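Local coordinates for protein hydroxyethylphosphonate dioxygenase (Streptomyces albus, PDB 6B9R) that probably uses iron and dioxygen to split the carbon-carbon bond of 2-hydroxyethylphosphonate, yielding hydroxymethylphosphonate, at residues 221-224 and 225-229. Residues are numbered along the deposited sequence; the frame is centred on the assembly and turned at random.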
loop_
_atom_site.group_PDB
_atom_site.type_symbol
_atom_site.label_atom_id
_atom_site.label_comp_id
_atom_site.label_asym_id
_atom_site.label_seq_id
_atom_site.Cartn_x
_atom_site.Cartn_y
_atom_site.Cartn_z
ATOM N N ALA A 221 -6.848 -9.408 7.749
ATOM C CA ALA A 221 -7.167 -10.079 9.006
ATOM C C ALA A 221 -8.671 -10.095 9.272
ATOM O O ALA A 221 -9.179 -11.045 9.879
ATOM C CB ALA A 221 -6.427 -9.407 10.164
ATOM N N THR A 222 -9.405 -9.070 8.822
ATOM C CA THR A 222 -10.859 -9.087 9.020
ATOM C C THR A 222 -11.569 -10.003 8.041
ATOM O O THR A 222 -12.652 -10.509 8.358
ATOM C CB THR A 222 -11.489 -7.697 8.879
ATOM O OG1 THR A 222 -11.357 -7.231 7.525
ATOM C CG2 THR A 222 -10.880 -6.699 9.869
ATOM N N PHE A 223 -11.018 -10.189 6.840
ATOM C CA PHE A 223 -11.665 -11.080 5.877
ATOM C C PHE A 223 -11.544 -12.538 6.290
ATOM O O PHE A 223 -12.430 -13.342 5.981
ATOM C CB PHE A 223 -11.067 -10.921 4.481
ATOM C CG PHE A 223 -11.032 -9.513 3.975
ATOM C CD1 PHE A 223 -11.948 -8.571 4.394
ATOM C CD2 PHE A 223 -10.073 -9.143 3.044
ATOM C CE1 PHE A 223 -11.905 -7.280 3.910
ATOM C CE2 PHE A 223 -10.025 -7.851 2.559
ATOM C CZ PHE A 223 -10.948 -6.923 2.997
ATOM N N GLY A 224 -10.462 -12.901 6.964
ATOM C CA GLY A 224 -10.261 -14.270 7.397
ATOM C C GLY A 224 -9.307 -15.029 6.492
ATOM O O GLY A 224 -8.876 -14.562 5.435
ATOM N N ARG A 225 -9.013 -16.257 6.921
ATOM C CA ARG A 225 -7.954 -17.053 6.306
ATOM C C ARG A 225 -8.334 -17.550 4.911
ATOM O O ARG A 225 -7.497 -17.560 4.000
ATOM C CB ARG A 225 -7.625 -18.223 7.229
ATOM C CG ARG A 225 -6.443 -19.031 6.818
ATOM C CD ARG A 225 -6.232 -20.150 7.813
ATOM N NE ARG A 225 -4.972 -20.832 7.570
ATOM C CZ ARG A 225 -4.221 -21.341 8.534
ATOM N NH1 ARG A 225 -3.087 -21.945 8.231
ATOM N NH2 ARG A 225 -4.607 -21.220 9.800
ATOM N N ALA A 226 -9.583 -17.971 4.726
ATOM C CA ALA A 226 -10.016 -18.491 3.433
ATOM C C ALA A 226 -9.997 -17.405 2.360
ATOM O O ALA A 226 -9.435 -17.603 1.276
ATOM C CB ALA A 226 -11.410 -19.111 3.564
ATOM N N VAL A 227 -10.614 -16.248 2.636
ATOM C CA VAL A 227 -10.589 -15.149 1.670
ATOM C C VAL A 227 -9.151 -14.727 1.377
ATOM O O VAL A 227 -8.769 -14.514 0.217
ATOM C CB VAL A 227 -11.436 -13.964 2.176
ATOM C CG1 VAL A 227 -11.183 -12.719 1.325
ATOM C CG2 VAL A 227 -12.912 -14.321 2.137
ATOM N N THR A 228 -8.326 -14.613 2.421
ATOM C CA THR A 228 -6.947 -14.173 2.230
ATOM C C THR A 228 -6.178 -15.152 1.354
ATOM O O THR A 228 -5.519 -14.753 0.388
ATOM C CB THR A 228 -6.265 -13.994 3.590
ATOM O OG1 THR A 228 -6.883 -12.903 4.277
ATOM C CG2 THR A 228 -4.800 -13.677 3.417
ATOM N N SER A 229 -6.262 -16.447 1.673
ATOM C CA SER A 229 -5.620 -17.457 0.843
ATOM C C SER A 229 -6.062 -17.334 -0.606
ATOM O O SER A 229 -5.241 -17.440 -1.521
ATOM C CB SER A 229 -5.938 -18.859 1.368
ATOM O OG SER A 229 -5.280 -19.104 2.591
HETATM O O HOH W 1 -12.087 -16.069 5.098
#
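With chi1 of Thr228 at -67°, OG1 stands beside its own backbone N, and both groups converge on the carbonyl O of Gly224. The hydroxyl donates from above the carbonyl plane, Thr228 OG1 to Gly224 O 2.8 Å; the amide, Thr228 N to Gly224 O 3.1 Å, arrives from the opposite face, tilted 20° from the plane. The carbonyl of the N-cap residue so accepts two bonds. Val227 turns CG1 anti to its backbone N (chi1 168°); CG1 meets Phe223 CB at 3.6 Å and approaches the ring obliquely. Close by, a water bridges the break between the helices, donating to Phe223 O (2.9 Å) and accepting from Val227 N (2.9 Å). Gly224 is the first residue to leave helix 215-223, with a positive phi at which a CB would be jammed against Phe223 O, and it is the N-cap of helix 225-231. Ser229 repeats the double grip one residue on, Ser229 OG to Arg225 O 3.0 Å, joined by its backbone N from the opposite face. Pro400 of the second subunit packs on Phe223 and Val227. Phe223 O is thus held by water and by Tyr381 OH of that subunit, and Val227 N by the same water, which probably steadies the bend between the helices at the dimer interface.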